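SusD superfamily protein (Bacteroides vulgatus ATCC 8482, PDB 3JQ0) probably binds nutrient molecules, most likely glycans, at the outer membrane, as expected of a SusD-family protein, though its ligand is unknown. Local coordinates at residues 363-368 against 387-392; 220-225 against 242-247; 313-318 against 391-396; 184-189 against 214-219. One frame throughout, in Å; residues are numbered along the deposited sequence.

Contact 1. Residues 363-368 against 387-392; sequences RYADCL and NAVRER
L368 drives its CD1 methyl into the shallow hollow between A388 and V389, resting 4.0 Å from A388 CB and 4.1 Å from V389 CG2. The side chains of L368 and V389 lie alongside each other, pointing opposite ways. V389 has CG1 anti to the backbone N (chi1 176°), which leaves CG2 as the branch that enters the notch between L368 and A365; A365 CB lies 4.2 Å from it. A365 and V389 have the nearest CA atoms of the two segments, 6.3 Å apart. R392 closes the end of the seam nearest R363: the bend at chi2 (-92°) turns CD, and at the tip NH2 lies 3.6 Å from A365 CB, which sits at the guanidinium edge. That same NH2 lies 3.7 Å from R363 NH1, and the two side chains cross obliquely. This meeting of like charges is offset by acids from outside: E441 and E242 each bridge both arginines, and E445 holds the other end of R363. Helix 430-441 adds E437 and E441 against V389. The axes of the two segments approach to 10.1 Å and run at 143°, roughly antiparallel, as in a hairpin of consecutive helices; such helical pairs suit a SusD-family protein, whose sequence family belongs to the TPR clan.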
# COMPACT_ATOMS: atom_id res chain seq x y z
N ARG A 363 4.91 -6.02 -4.10
CA ARG A 363 6.03 -5.90 -5.03
C ARG A 363 7.26 -6.56 -4.50
O ARG A 363 7.44 -6.63 -3.26
CB ARG A 363 6.40 -4.32 -5.24
CG ARG A 363 5.41 -3.56 -6.00
CD ARG A 363 5.93 -2.36 -6.56
NE ARG A 363 6.15 -1.22 -5.69
CZ ARG A 363 7.33 -0.69 -5.42
NH1 ARG A 363 8.48 -1.27 -5.71
NH2 ARG A 363 7.35 0.48 -4.82
N TYR A 364 8.19 -6.96 -5.37
CA TYR A 364 9.40 -7.59 -4.89
C TYR A 364 10.23 -6.67 -3.95
O TYR A 364 10.82 -7.18 -3.00
CB TYR A 364 10.24 -8.13 -6.03
CG TYR A 364 11.36 -9.03 -5.56
CD1 TYR A 364 11.08 -10.25 -4.98
CD2 TYR A 364 12.69 -8.68 -5.68
CE1 TYR A 364 12.10 -11.08 -4.55
CE2 TYR A 364 13.71 -9.51 -5.27
CZ TYR A 364 13.41 -10.71 -4.70
OH TYR A 364 14.38 -11.57 -4.24
N ALA A 365 10.26 -5.35 -4.17
CA ALA A 365 10.98 -4.50 -3.22
C ALA A 365 10.39 -4.63 -1.82
O ALA A 365 11.09 -4.43 -0.83
CB ALA A 365 11.00 -3.04 -3.66
N ASP A 366 9.07 -4.84 -1.74
CA ASP A 366 8.38 -5.02 -0.44
C ASP A 366 8.87 -6.30 0.21
O ASP A 366 9.21 -6.30 1.40
CB ASP A 366 6.85 -5.02 -0.73
CG ASP A 366 5.95 -4.89 0.47
OD1 ASP A 366 6.45 -4.66 1.59
OD2 ASP A 366 4.73 -4.96 0.24
N CYS A 367 8.95 -7.40 -0.55
CA CYS A 367 9.55 -8.63 -0.04
C CYS A 367 10.92 -8.32 0.57
O CYS A 367 11.22 -8.72 1.68
CB CYS A 367 9.63 -9.64 -1.19
SG CYS A 367 10.54 -11.15 -0.78
N LEU A 368 11.79 -7.69 -0.20
CA LEU A 368 13.15 -7.45 0.28
C LEU A 368 13.19 -6.61 1.56
O LEU A 368 13.95 -6.92 2.47
CB LEU A 368 14.01 -6.79 -0.82
CG LEU A 368 14.29 -7.64 -2.05
CD1 LEU A 368 15.20 -6.83 -3.01
CD2 LEU A 368 14.91 -9.00 -1.68
N ASN A 387 20.46 -2.44 0.26
CA ASN A 387 21.25 -1.95 -0.86
C ASN A 387 20.77 -2.46 -2.21
O ASN A 387 21.01 -1.76 -3.19
CB ASN A 387 22.75 -2.20 -0.64
CG ASN A 387 23.33 -1.20 0.31
OD1 ASN A 387 22.84 -0.09 0.43
ND2 ASN A 387 24.42 -1.56 1.01
N ALA A 388 20.07 -3.59 -2.29
CA ALA A 388 19.49 -4.01 -3.58
C ALA A 388 18.44 -2.96 -3.99
O ALA A 388 18.38 -2.56 -5.15
CB ALA A 388 18.86 -5.40 -3.45
N VAL A 389 17.60 -2.54 -3.05
CA VAL A 389 16.58 -1.55 -3.29
C VAL A 389 17.21 -0.19 -3.62
O VAL A 389 16.80 0.51 -4.58
CB VAL A 389 15.56 -1.49 -2.18
CG1 VAL A 389 14.55 -0.36 -2.41
CG2 VAL A 389 14.85 -2.82 -2.04
N ARG A 390 18.22 0.23 -2.85
CA ARG A 390 18.89 1.49 -3.14
C ARG A 390 19.60 1.50 -4.48
O ARG A 390 19.53 2.48 -5.22
CB ARG A 390 19.88 1.87 -2.02
CG ARG A 390 19.24 2.17 -0.70
CD ARG A 390 20.21 2.64 0.36
NE ARG A 390 19.50 2.99 1.57
CZ ARG A 390 20.06 3.52 2.64
NH1 ARG A 390 21.36 3.79 2.65
NH2 ARG A 390 19.38 3.71 3.74
N GLU A 391 20.28 0.40 -4.81
CA GLU A 391 21.00 0.35 -6.07
C GLU A 391 20.02 0.56 -7.23
O GLU A 391 20.31 1.23 -8.22
CB GLU A 391 21.77 -0.96 -6.21
CG GLU A 391 22.51 -1.04 -7.52
CD GLU A 391 23.47 -2.24 -7.64
OE1 GLU A 391 23.74 -2.89 -6.63
OE2 GLU A 391 23.99 -2.48 -8.75
N ARG A 392 18.82 -0.04 -7.13
CA ARG A 392 17.80 0.13 -8.17
C ARG A 392 17.35 1.59 -8.24
O ARG A 392 17.09 2.11 -9.33
CB ARG A 392 16.67 -0.83 -7.95
CG ARG A 392 15.63 -0.85 -9.11
CD ARG A 392 14.44 0.10 -8.95
NE ARG A 392 13.58 -0.20 -7.81
CZ ARG A 392 12.74 -1.23 -7.78
NH1 ARG A 392 12.63 -2.06 -8.80
NH2 ARG A 392 12.01 -1.44 -6.71

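Contact 2. Residues 220-225 against 242-247; sequences ADVGLV and EMIFTI
E242 lies against G223, L224 and V225 from CA to its carboxylate. At its root, E242 CA makes a CH...O contact with G223 O at 3.1 Å. E242 CB is 3.4 Å from the same oxygen and, on another flank, 3.8 Å from V225 CG2, whose side chain crosses at about a right angle. With CG anti to the backbone N (chi1 -174°), the chain leads on past G223 O to the carboxylate, where CD packs 3.9 Å from L224 CD2. OE1 then accepts from V225 N at 3.0 Å, a nearly straight bond (164°) that meets the oxygen close to its C-O axis. OE2 lies 3.8 Å from L224 CD2. The tip's strongest partner is R392, at OE1; OE2 also accepts from the backbone N of A365, so a buried carboxylate with so many donors is probably ionised. Beyond E242, V222 CG1 touches I244 CG1 at 3.9 Å, the two chains crossing at a slant. I244 and F245 form a classic beta bulge opposite Y362. The loop, following helix 204-217, thus sits beside the start of strand 243-247, which pairs with strand 359-363, while helices 364-377 and 182-199 pack against L224 and I244.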
# COMPACT_ATOMS: atom_id res chain seq x y z
N ALA A 220 8.89 -17.85 -6.40
CA ALA A 220 8.15 -17.43 -7.56
C ALA A 220 9.11 -16.69 -8.54
O ALA A 220 10.23 -16.30 -8.21
CB ALA A 220 6.98 -16.56 -7.15
N ASP A 221 8.62 -16.47 -9.75
CA ASP A 221 9.36 -15.75 -10.78
C ASP A 221 9.23 -14.25 -10.55
O ASP A 221 8.43 -13.57 -11.20
CB ASP A 221 8.81 -16.16 -12.14
CG ASP A 221 9.50 -15.51 -13.28
OD1 ASP A 221 10.66 -15.08 -13.13
OD2 ASP A 221 8.82 -15.39 -14.35
N VAL A 222 10.02 -13.76 -9.62
CA VAL A 222 9.95 -12.38 -9.14
C VAL A 222 11.36 -11.81 -9.05
O VAL A 222 12.33 -12.52 -8.77
CB VAL A 222 9.21 -12.24 -7.80
CG1 VAL A 222 7.70 -12.56 -8.04
CG2 VAL A 222 9.82 -13.07 -6.72
N GLY A 223 11.46 -10.50 -9.24
CA GLY A 223 12.71 -9.81 -9.05
C GLY A 223 12.46 -8.33 -9.26
O GLY A 223 11.36 -7.90 -9.65
N LEU A 224 13.48 -7.54 -8.99
CA LEU A 224 13.34 -6.09 -9.17
C LEU A 224 13.36 -5.70 -10.66
O LEU A 224 14.16 -6.23 -11.44
CB LEU A 224 14.46 -5.33 -8.48
CG LEU A 224 14.58 -5.43 -6.97
CD1 LEU A 224 15.79 -4.67 -6.44
CD2 LEU A 224 13.28 -4.95 -6.30
N VAL A 225 12.49 -4.79 -11.03
CA VAL A 225 12.58 -4.10 -12.33
C VAL A 225 13.74 -3.10 -12.19
O VAL A 225 13.68 -2.14 -11.41
CB VAL A 225 11.27 -3.38 -12.66
CG1 VAL A 225 11.47 -2.40 -13.83
CG2 VAL A 225 10.16 -4.35 -13.00
N GLU A 242 8.43 -7.65 -11.06
CA GLU A 242 8.37 -7.14 -9.72
C GLU A 242 7.03 -7.39 -9.06
O GLU A 242 6.92 -7.36 -7.83
CB GLU A 242 8.75 -5.69 -9.71
CG GLU A 242 8.85 -5.16 -8.27
CD GLU A 242 9.83 -4.11 -8.00
OE1 GLU A 242 10.64 -3.86 -8.90
OE2 GLU A 242 9.81 -3.60 -6.85
N MSE A 243 5.98 -7.59 -9.84
CA MSE A 243 4.66 -7.77 -9.29
C MSE A 243 4.43 -9.16 -8.75
O MSE A 243 4.55 -10.16 -9.46
CB MSE A 243 3.61 -7.47 -10.36
CG MSE A 243 3.70 -6.07 -10.94
SE MSE A 243 3.47 -4.71 -9.57
CE MSE A 243 3.98 -3.22 -10.58
N ILE A 244 4.16 -9.24 -7.45
CA ILE A 244 3.73 -10.46 -6.80
C ILE A 244 2.20 -10.54 -6.82
O ILE A 244 1.65 -11.55 -7.25
CB ILE A 244 4.27 -10.54 -5.34
CG1 ILE A 244 5.81 -10.55 -5.32
CG2 ILE A 244 3.66 -11.74 -4.62
CD1 ILE A 244 6.36 -10.07 -3.98
N PHE A 245 1.55 -9.44 -6.40
CA PHE A 245 0.09 -9.34 -6.51
C PHE A 245 -0.21 -7.90 -6.83
O PHE A 245 0.25 -6.98 -6.15
CB PHE A 245 -0.62 -9.78 -5.23
CG PHE A 245 -2.13 -9.66 -5.31
CD1 PHE A 245 -2.84 -10.21 -6.40
CD2 PHE A 245 -2.86 -9.01 -4.34
CE1 PHE A 245 -4.21 -10.08 -6.49
CE2 PHE A 245 -4.22 -8.89 -4.44
CZ PHE A 245 -4.90 -9.43 -5.49
N THR A 246 -0.90 -7.70 -7.94
CA THR A 246 -1.21 -6.37 -8.44
C THR A 246 -2.68 -6.31 -8.87
O THR A 246 -3.19 -7.27 -9.45
CB THR A 246 -0.23 -6.02 -9.61
OG1 THR A 246 -0.45 -4.67 -9.99
CG2 THR A 246 -0.34 -6.97 -10.81
N ILE A 247 -3.33 -5.21 -8.55
CA ILE A 247 -4.74 -5.02 -8.90
C ILE A 247 -4.82 -4.55 -10.35
O ILE A 247 -4.30 -3.48 -10.70
CB ILE A 247 -5.43 -3.98 -8.00
CG1 ILE A 247 -5.38 -4.35 -6.55
CG2 ILE A 247 -6.86 -3.71 -8.45
CD1 ILE A 247 -6.02 -5.59 -6.17

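Contact 3. Residues 313-318 against 391-396; sequences DTRWTT and ERAYGS
D313 and R315 are folded together over A393 by two torsions: D313 CG is anti to the backbone N (chi1 179°), and a bend at chi3 (-70°) turns R315 NE back toward the aspartate. R315 then grips the carboxylate side-on, NE reaching OD1 at 3.0 Å and NH2 reaching OD2 at 2.9 Å, the latter in the guanidinium plane. OD1 also accepts from R315 N at 2.9 Å, meeting it from above the carboxylate plane, a capping bond at the turn that leads into helix 315-319. Beneath this pair lies A393: its CB is placed over one guanidinium face, offset toward the rim, 3.4 Å from R315 NE and also 3.4 Å from D313 OD1. Next along, the Y394 ring brings CE1 to 3.7 Å from D313 CB. Across the seam T314 N donates to A393 O at 3.0 Å, from above the carbonyl plane, and so serves a carbonyl in the last turn of helix 383-394, shortly before G395 leaves it with positive phi. One water donates to both D313 OD2 and Y394 OH; a second donates to R392 O and is 2.6 Å from T314 OG1. Outside, the remaining nitrogen of R315, NH1, salt-bridges E437 and E441. With its oxygens gripped by the side chain and backbone N-H of R315 and by a water, the D313 carboxylate is likely to stay ionised, and the guanidinium is probably held in its rotation by its three acidic partners D313, E437 and E441 while its flat face rests on a methyl.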
# COMPACT_ATOMS: atom_id res chain seq x y z
N ASP A 313 18.41 10.09 -6.44
CA ASP A 313 17.48 9.00 -6.19
C ASP A 313 16.32 9.20 -7.18
O ASP A 313 15.56 10.16 -7.06
CB ASP A 313 17.02 9.02 -4.74
CG ASP A 313 16.03 7.94 -4.42
OD1 ASP A 313 15.44 7.29 -5.32
OD2 ASP A 313 15.83 7.72 -3.17
N THR A 314 16.20 8.34 -8.17
CA THR A 314 15.20 8.53 -9.20
C THR A 314 13.77 8.39 -8.68
O THR A 314 12.81 8.85 -9.33
CB THR A 314 15.37 7.58 -10.43
OG1 THR A 314 14.90 6.29 -10.06
CG2 THR A 314 16.78 7.52 -10.96
N ARG A 315 13.61 7.84 -7.49
CA ARG A 315 12.27 7.76 -6.92
C ARG A 315 11.68 9.14 -6.63
O ARG A 315 10.47 9.30 -6.55
CB ARG A 315 12.25 6.95 -5.64
CG ARG A 315 12.72 5.52 -5.86
CD ARG A 315 12.77 4.72 -4.57
NE ARG A 315 13.88 5.22 -3.73
CZ ARG A 315 14.44 4.53 -2.75
NH1 ARG A 315 13.95 3.37 -2.36
NH2 ARG A 315 15.49 5.05 -2.13
N TRP A 316 12.55 10.11 -6.39
CA TRP A 316 12.14 11.47 -6.03
C TRP A 316 11.23 12.09 -7.08
O TRP A 316 10.06 12.40 -6.81
CB TRP A 316 13.38 12.31 -5.80
CG TRP A 316 13.20 13.70 -5.33
CD1 TRP A 316 12.03 14.32 -5.03
CD2 TRP A 316 14.25 14.64 -5.09
NE1 TRP A 316 12.31 15.61 -4.61
CE2 TRP A 316 13.65 15.82 -4.63
CE3 TRP A 316 15.63 14.58 -5.17
CZ2 TRP A 316 14.39 16.94 -4.26
CZ3 TRP A 316 16.35 15.68 -4.80
CH2 TRP A 316 15.76 16.85 -4.37
N THR A 317 11.76 12.27 -8.30
CA THR A 317 11.01 12.97 -9.34
C THR A 317 10.09 12.04 -10.11
O THR A 317 9.28 12.51 -10.91
CB THR A 317 11.97 13.69 -10.25
OG1 THR A 317 12.89 12.76 -10.78
CG2 THR A 317 12.70 14.80 -9.51
N THR A 318 10.16 10.74 -9.86
CA THR A 318 9.14 9.81 -10.37
C THR A 318 7.91 9.87 -9.44
O THR A 318 6.76 9.84 -9.91
CB THR A 318 9.71 8.40 -10.52
OG1 THR A 318 10.68 8.40 -11.56
CG2 THR A 318 8.63 7.38 -10.81
N GLU A 391 20.28 0.40 -4.81
CA GLU A 391 21.00 0.35 -6.07
C GLU A 391 20.02 0.56 -7.23
O GLU A 391 20.31 1.23 -8.22
CB GLU A 391 21.77 -0.96 -6.21
CG GLU A 391 22.51 -1.04 -7.52
CD GLU A 391 23.47 -2.24 -7.64
OE1 GLU A 391 23.74 -2.89 -6.63
OE2 GLU A 391 23.99 -2.48 -8.75
N ARG A 392 18.82 -0.04 -7.13
CA ARG A 392 17.80 0.13 -8.17
C ARG A 392 17.35 1.59 -8.24
O ARG A 392 17.09 2.11 -9.33
CB ARG A 392 16.67 -0.83 -7.95
CG ARG A 392 15.63 -0.85 -9.11
CD ARG A 392 14.44 0.10 -8.95
NE ARG A 392 13.58 -0.20 -7.81
CZ ARG A 392 12.74 -1.23 -7.78
NH1 ARG A 392 12.63 -2.06 -8.80
NH2 ARG A 392 12.01 -1.44 -6.71
N ALA A 393 17.19 2.24 -7.11
CA ALA A 393 16.71 3.63 -7.01
C ALA A 393 17.69 4.62 -7.63
O ALA A 393 17.26 5.56 -8.32
CB ALA A 393 16.43 4.02 -5.55
N TYR A 394 18.98 4.50 -7.32
CA TYR A 394 19.99 5.40 -7.88
C TYR A 394 20.50 4.96 -9.25
O TYR A 394 21.09 5.74 -9.99
CB TYR A 394 21.16 5.52 -6.92
CG TYR A 394 20.85 6.16 -5.59
CD1 TYR A 394 20.82 7.54 -5.41
CD2 TYR A 394 20.55 5.38 -4.47
CE1 TYR A 394 20.53 8.11 -4.18
CE2 TYR A 394 20.26 5.95 -3.24
CZ TYR A 394 20.23 7.31 -3.10
OH TYR A 394 19.98 7.91 -1.88
N GLY A 395 20.32 3.68 -9.55
CA GLY A 395 20.94 3.01 -10.70
C GLY A 395 22.33 2.54 -10.36
O GLY A 395 23.06 3.21 -9.63
N SER A 396 22.72 1.41 -10.93
CA SER A 396 24.00 0.85 -10.61
C SER A 396 25.17 1.81 -10.83
O SER A 396 26.13 1.81 -10.04
CB SER A 396 24.25 -0.44 -11.42
OG SER A 396 23.32 -1.43 -11.07
O HOH W 1 17.29 9.01 -1.30
O HOH W 2 15.52 3.91 -10.85

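Contact 4. Residues 184-189 against 214-219; sequences ATQMLK and FENVKK
The packed seam between the consecutive helices 182-199 and 204-217, where Q186 and M187 meet F214, N216 and V217, combines a Met-aromatic contact with an amide-amide bond. V217 CG2 is the methyl that meets both Q186 and M187, 3.8 Å from Q186 CB and 3.8 Å from CG of M187, a selenomethionine. With chi2 of M187 bent to -61°, its SE turns toward the phenyl ring, 4.0 Å from F214 CD1 and 5.2 Å from the ring centroid. The selenium stands at the ring's edge, and the two side chains cross at about a right angle; F214 CE1 also lies 3.7 Å from M187 O. On the more polar flank, N216 ND2 donates to Q186 OE1 at 3.2 Å. The N-H points almost straight at the oxygen (173°) and lies in the asparagine's own amide plane, yet arrives from well above the carbonyl plane of Q186, 59° out of it. Q186 NE2 has its stronger partner in E164, which also salt-bridges K189, while N216 OD1 accepts from K219 NZ at 3.1 Å. A single chain of bonds therefore runs from K219 through both amides to E164; it fixes which end of each amide is oxygen and which nitrogen, and the lysine and the acid at its two ends would be expected to polarise both amides in the same sense.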
# COMPACT_ATOMS: atom_id res chain seq x y z
N ALA A 184 1.77 -14.51 -3.00
CA ALA A 184 0.95 -13.53 -2.29
C ALA A 184 0.66 -14.02 -0.86
O ALA A 184 0.76 -13.28 0.13
CB ALA A 184 -0.35 -13.23 -3.03
N THR A 185 0.29 -15.31 -0.72
CA THR A 185 0.09 -15.89 0.62
C THR A 185 1.39 -15.81 1.45
O THR A 185 1.31 -15.50 2.64
CB THR A 185 -0.42 -17.32 0.54
OG1 THR A 185 -1.75 -17.22 0.07
CG2 THR A 185 -0.41 -18.00 1.91
N GLN A 186 2.56 -16.08 0.88
CA GLN A 186 3.80 -15.98 1.65
C GLN A 186 4.11 -14.54 2.08
O GLN A 186 4.56 -14.33 3.19
CB GLN A 186 4.97 -16.61 0.93
CG GLN A 186 4.80 -18.11 0.72
CD GLN A 186 4.66 -18.85 2.03
OE1 GLN A 186 5.54 -18.78 2.90
NE2 GLN A 186 3.55 -19.57 2.17
N MSE A 187 3.82 -13.55 1.22
CA MSE A 187 3.96 -12.15 1.62
C MSE A 187 3.07 -11.85 2.81
O MSE A 187 3.50 -11.25 3.80
CB MSE A 187 3.58 -11.22 0.45
CG MSE A 187 4.66 -11.00 -0.60
SE MSE A 187 6.29 -10.20 0.07
CE MSE A 187 5.62 -8.55 0.69
N LEU A 188 1.80 -12.21 2.73
CA LEU A 188 0.85 -11.95 3.79
C LEU A 188 1.28 -12.68 5.07
O LEU A 188 1.20 -12.14 6.17
CB LEU A 188 -0.54 -12.40 3.36
CG LEU A 188 -1.60 -12.36 4.45
CD1 LEU A 188 -1.83 -10.95 4.98
CD2 LEU A 188 -2.91 -12.97 3.92
N LYS A 189 1.76 -13.90 4.92
CA LYS A 189 2.26 -14.68 6.07
C LYS A 189 3.40 -13.92 6.76
O LYS A 189 3.45 -13.81 7.99
CB LYS A 189 2.70 -16.05 5.60
CG LYS A 189 3.14 -16.97 6.75
CD LYS A 189 3.48 -18.36 6.28
CE LYS A 189 3.79 -19.30 7.41
NZ LYS A 189 4.20 -20.65 6.90
N PHE A 214 9.04 -14.63 3.81
CA PHE A 214 9.57 -13.72 2.83
C PHE A 214 10.59 -14.37 1.92
O PHE A 214 10.62 -14.13 0.70
CB PHE A 214 10.13 -12.44 3.48
CG PHE A 214 9.08 -11.60 4.19
CD1 PHE A 214 7.95 -11.14 3.54
CD2 PHE A 214 9.25 -11.25 5.52
CE1 PHE A 214 7.03 -10.36 4.18
CE2 PHE A 214 8.31 -10.47 6.17
CZ PHE A 214 7.21 -10.02 5.50
N GLU A 215 11.42 -15.26 2.48
CA GLU A 215 12.38 -16.02 1.66
C GLU A 215 11.64 -16.89 0.65
O GLU A 215 12.06 -17.02 -0.50
CB GLU A 215 13.30 -16.85 2.54
CG GLU A 215 14.27 -16.08 3.40
CD GLU A 215 15.45 -15.46 2.69
OE1 GLU A 215 15.49 -15.46 1.43
OE2 GLU A 215 16.34 -14.94 3.44
N ASN A 216 10.53 -17.47 1.08
CA ASN A 216 9.75 -18.33 0.17
C ASN A 216 9.18 -17.61 -1.04
O ASN A 216 9.00 -18.19 -2.09
CB ASN A 216 8.62 -19.02 0.88
CG ASN A 216 9.04 -20.18 1.70
OD1 ASN A 216 10.13 -20.74 1.55
ND2 ASN A 216 8.14 -20.56 2.61
N VAL A 217 8.91 -16.31 -0.88
CA VAL A 217 8.43 -15.51 -2.03
C VAL A 217 9.38 -15.61 -3.22
O VAL A 217 8.93 -15.63 -4.39
CB VAL A 217 8.25 -14.03 -1.57
CG1 VAL A 217 8.00 -13.11 -2.76
CG2 VAL A 217 7.15 -13.92 -0.52
N LYS A 218 10.67 -15.75 -2.94
CA LYS A 218 11.68 -15.87 -3.96
C LYS A 218 11.55 -17.12 -4.82
O LYS A 218 12.16 -17.21 -5.89
CB LYS A 218 13.07 -15.82 -3.34
CG LYS A 218 13.36 -14.56 -2.51
CD LYS A 218 14.75 -14.61 -1.91
CE LYS A 218 15.15 -13.38 -1.20
NZ LYS A 218 16.43 -13.55 -0.49
N LYS A 219 10.75 -18.09 -4.38
CA LYS A 219 10.44 -19.29 -5.19
C LYS A 219 9.61 -18.97 -6.42
O LYS A 219 9.56 -19.76 -7.37
CB LYS A 219 9.68 -20.32 -4.36
CG LYS A 219 10.49 -20.95 -3.26
CD LYS A 219 9.65 -21.83 -2.35
CE LYS A 219 10.43 -22.57 -1.25
NZ LYS A 219 11.75 -21.95 -0.84

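Overall arrangement
Contacts 1 and 2, with centres about 11 Å apart, are tied by the salt bridge of R392 NH1 to E242 OE1 (2.7 Å); the same nitrogen also lies 2.8 Å from V225 O. Contact 3 continues contact 1 down helix 383-394, the two sharing E391 and R392. On the other flank contact 4 touches contact 2, where I244 CD1 is 3.7 Å from V217 CG1, and contact 1, where M187 SE is 3.6 Å from C367 CA. Contacts 3 and 4 are the far ends, about 25 Å between centres and about 12 Å between nearest atoms. No binding site can be assigned from these contacts; a Tris molecule, probably from the crystallisation liquor, hydrogen-bonds D221 OD2 in contact 2.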